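Local coordinates for phosphatidylglycerol lysyltransferase C-terminal domain-containing protein (Bacteroides thetaiotaomicron, PDB 2HQY) that is of unknown function but binds coenzyme A and belongs to the phosphatidylglycerol lysyltransferase C-terminal family within the acetyltransferase clan, at residues D6-L9 and A10-D13; K79-E82 and D83-E87. One frame throughout, in Å; residues are numbered along the deposited sequence.

Both contacts are local, made within one continuous stretch of chain, and both are partly buried, yet their chemistry differs with their place. Contact 1 starts a helix: residues 6-9 leave strand 5-6 and turn into helix 12-19, an aspartate carboxylate and a threonine hydroxyl tying the turn together beside the second subunit. Asp6, Ile7 and Thr8 are buried there and Ala10 is exposed. In contact 2, within helix 73-87, main-chain bonds do the joining; buried Leu80, Asp83 and Ala84 face strand 61-69, while Glu82 and Lys86 are exposed. The two share no helix or strand, and neither lies at the coenzyme A pocket. The centres of contacts 1 and 2 are about 23 Å apart.

Contact 1. Residues D6-L9 and A10-D13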
# COMPACT_ATOMS: atom_id res chain seq x y z
N ASP A 6 7.85 4.96 6.02
CA ASP A 6 7.26 4.45 4.78
C ASP A 6 7.95 5.07 3.58
O ASP A 6 8.17 6.28 3.50
CB ASP A 6 5.77 4.78 4.71
CG ASP A 6 5.00 4.24 5.88
OD1 ASP A 6 5.48 3.30 6.56
OD2 ASP A 6 3.90 4.79 6.12
N ILE A 7 8.27 4.24 2.58
CA ILE A 7 8.87 4.77 1.37
C ILE A 7 7.82 5.58 0.57
O ILE A 7 6.65 5.21 0.53
CB ILE A 7 9.47 3.64 0.51
CG1 ILE A 7 10.41 4.28 -0.54
CG2 ILE A 7 8.35 2.73 -0.06
CD1 ILE A 7 11.21 3.33 -1.42
N THR A 8 8.25 6.69 -0.02
CA THR A 8 7.38 7.51 -0.86
C THR A 8 8.12 8.07 -2.08
O THR A 8 9.35 8.12 -2.09
CB THR A 8 6.76 8.72 -0.09
OG1 THR A 8 7.76 9.70 0.22
CG2 THR A 8 6.12 8.29 1.17
N LEU A 9 7.35 8.54 -3.06
CA LEU A 9 7.91 9.30 -4.20
C LEU A 9 8.95 10.36 -3.83
O LEU A 9 9.93 10.55 -4.55
CB LEU A 9 6.80 10.06 -4.92
CG LEU A 9 5.66 9.22 -5.46
CD1 LEU A 9 4.56 10.12 -6.10
CD2 LEU A 9 6.25 8.25 -6.49
N ALA A 10 8.71 11.05 -2.72
CA ALA A 10 9.56 12.17 -2.30
C ALA A 10 10.96 11.73 -1.89
O ALA A 10 11.87 12.54 -1.76
CB ALA A 10 8.87 12.94 -1.16
N ASP A 11 11.14 10.42 -1.69
CA ASP A 11 12.40 9.88 -1.18
C ASP A 11 13.36 9.47 -2.28
O ASP A 11 14.39 8.85 -2.00
CB ASP A 11 12.12 8.69 -0.26
CG ASP A 11 11.28 9.08 0.94
OD1 ASP A 11 11.63 10.06 1.64
OD2 ASP A 11 10.27 8.40 1.17
N ARG A 12 13.02 9.81 -3.52
CA ARG A 12 13.84 9.44 -4.67
C ARG A 12 15.31 9.83 -4.51
O ARG A 12 16.19 8.98 -4.65
CB ARG A 12 13.26 10.07 -5.93
CG ARG A 12 14.00 9.64 -7.16
CD ARG A 12 13.23 10.14 -8.36
NE ARG A 12 14.06 10.38 -9.51
CZ ARG A 12 13.65 11.02 -10.60
NH1 ARG A 12 12.40 11.51 -10.65
NH2 ARG A 12 14.48 11.18 -11.64
N ASP A 13 15.57 11.10 -4.20
CA ASP A 13 16.97 11.60 -4.08
C ASP A 13 17.73 10.88 -2.98
O ASP A 13 18.91 10.53 -3.14
CB ASP A 13 17.01 13.11 -3.84
CG ASP A 13 16.57 13.93 -5.07
OD1 ASP A 13 16.41 13.37 -6.18
OD2 ASP A 13 16.39 15.16 -4.93
O HOH W 1 9.11 8.77 3.75
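Thr8 and Asp11 show how a polar side chain can fasten the turn that starts a helix. The tight part gathers at one carboxylate oxygen. Thr8 N donates to Asp11 OD2 at 2.9 Å in a bent bond (139° at the hydrogen), OD2 accepting through its anti lone pair, the one facing away from OD1. Thr8 OG1 gives its proton to the same OD2 at 3.0 Å, arriving from well above the carboxylate plane, 65° out of it. This second grip is possible because OG1 lies between the backbone N and the carbonyl carbon (chi1 70°), where it can also accept a weak hydrogen bond from Ala10 N. A water bridging Asp6 O and OD2 adds a third donor.

The main chain closes over this knot: Asp11 N donates to Thr8 O at 2.9 Å, giving the beta turn of residues 8-11, and a weak hydrogen bond from Arg12 N to Leu9 O at 3.3 Å follows. An aspartate reaching back to the N-H three residues earlier recalls one half of a capping box, here around the 3-10 turn. Asp11 also stands at the N-cap of helix 12-19, yet its carboxylate, turned back to Thr8, makes no capping bond there.

The other side is looser: the methyl of exposed Ala10 rests 3.7 Å from Thr8 OG1, and Arg12 leads its extended chain away from the turn, its NH1 bonding Ala203 O.

Asp6 turns its carboxylate to Tyr196 and Arg38 of the second subunit, and Thr8 packs on Thr8 of that subunit, placing the turn at the dimer interface. In its own chain, Ile7 lies on helix 31-36 and Leu9 on helix 201-204, so the link from strand 5-6 to helix 12-19 rests on both.

Contact 2. Residues K79-E82 and D83-E87; sequences KLIE and DADKE
Residues 79-82 and 83-87 meet as successive turns of one alpha-helix, 73-87, which links strands 61-69 and 92-96, and the contact between them is chiefly the main-chain ladder of i to i+4 bonds. Asp83 N donates to Lys79 O at 3.0 Å, and the next rungs pair Ala84 N with Leu80 O, Asp85 N with Ile81 O at 2.8 Å, and Lys86 N with Glu82 O.

Side chains add little across the step. The Ala84 methyl sits 3.5 Å from Ile81 O. With its CG anti to the carbonyl carbon (chi1 -68°), Asp85 folds its carboxylate back along the helix, bringing CG to 3.2 Å from Ile81 O and OD2 to 4.2 Å from Ile81 CG2. Replacing Asp85 with an alanine would probably leave the main-chain bonds intact but lose the carboxylate lying beside Ile81 and thin the contact with His298.

Asp83 behaves differently: its CG is anti to the backbone N (chi1 -165°), and the buried carboxylate leaves the helix, its OD2 gripped by Tyr64 and Lys55. Leu80 and Ala84, one turn apart, both touch Tyr64 of strand 61-69. The helix connects that strand to its parallel partner 92-96, the beta-alpha-beta arrangement, with Leu80 and Ala84 laid on strand 61-69 and Glu82 and Lys86 on the exposed side.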
# COMPACT_ATOMS: atom_id res chain seq x y z
N LYS A 79 21.97 -3.64 14.90
CA LYS A 79 20.79 -2.79 15.03
C LYS A 79 19.54 -3.41 14.38
O LYS A 79 18.42 -3.32 14.93
CB LYS A 79 21.09 -1.39 14.48
CG LYS A 79 21.40 -0.38 15.58
CD LYS A 79 21.84 0.97 15.02
CE LYS A 79 23.29 1.24 15.38
NZ LYS A 79 23.53 2.70 15.62
N LEU A 80 19.72 -4.04 13.22
CA LEU A 80 18.60 -4.69 12.52
C LEU A 80 18.09 -5.93 13.27
O LEU A 80 16.88 -6.17 13.35
CB LEU A 80 18.97 -5.07 11.08
CG LEU A 80 19.31 -3.91 10.13
CD1 LEU A 80 19.85 -4.45 8.82
CD2 LEU A 80 18.07 -3.01 9.88
N ILE A 81 19.02 -6.70 13.86
CA ILE A 81 18.63 -7.86 14.68
C ILE A 81 17.79 -7.42 15.88
O ILE A 81 16.79 -8.06 16.23
CB ILE A 81 19.87 -8.70 15.11
CG1 ILE A 81 20.51 -9.33 13.87
CG2 ILE A 81 19.48 -9.79 16.14
CD1 ILE A 81 22.00 -9.73 14.04
N GLU A 82 18.20 -6.31 16.49
CA GLU A 82 17.47 -5.75 17.63
C GLU A 82 16.09 -5.30 17.20
O GLU A 82 15.12 -5.44 17.94
CB GLU A 82 18.24 -4.58 18.26
CG GLU A 82 19.38 -5.03 19.16
CD GLU A 82 20.47 -3.97 19.37
OE1 GLU A 82 21.39 -4.23 20.18
OE2 GLU A 82 20.42 -2.89 18.73
N ASP A 83 15.99 -4.77 15.98
CA ASP A 83 14.70 -4.37 15.45
C ASP A 83 13.80 -5.59 15.28
O ASP A 83 12.63 -5.55 15.69
CB ASP A 83 14.86 -3.62 14.12
CG ASP A 83 13.61 -2.90 13.72
OD1 ASP A 83 13.27 -1.90 14.39
OD2 ASP A 83 12.94 -3.33 12.77
N ALA A 84 14.35 -6.67 14.71
CA ALA A 84 13.60 -7.91 14.53
C ALA A 84 13.15 -8.45 15.90
O ALA A 84 12.02 -8.89 16.04
CB ALA A 84 14.43 -8.92 13.79
N ASP A 85 14.04 -8.41 16.89
CA ASP A 85 13.67 -8.80 18.28
C ASP A 85 12.45 -8.04 18.77
O ASP A 85 11.52 -8.66 19.34
CB ASP A 85 14.84 -8.57 19.25
CG ASP A 85 16.02 -9.49 19.00
OD1 ASP A 85 15.89 -10.49 18.27
OD2 ASP A 85 17.11 -9.21 19.58
N LYS A 86 12.43 -6.72 18.57
CA LYS A 86 11.28 -5.89 18.96
C LYS A 86 10.00 -6.30 18.25
O LYS A 86 8.91 -6.21 18.82
CB LYS A 86 11.57 -4.41 18.70
CG LYS A 86 12.15 -3.67 19.90
CD LYS A 86 12.44 -2.20 19.58
CE LYS A 86 13.82 -2.03 18.97
NZ LYS A 86 14.36 -0.66 19.15
N GLU A 87 10.13 -6.74 17.00
CA GLU A 87 9.00 -7.21 16.23
C GLU A 87 8.59 -8.63 16.61
O GLU A 87 7.54 -9.11 16.15
CB GLU A 87 9.31 -7.13 14.72
CG GLU A 87 9.58 -5.70 14.24
CD GLU A 87 8.33 -4.82 14.22
OE1 GLU A 87 7.22 -5.27 14.61
OE2 GLU A 87 8.46 -3.66 13.80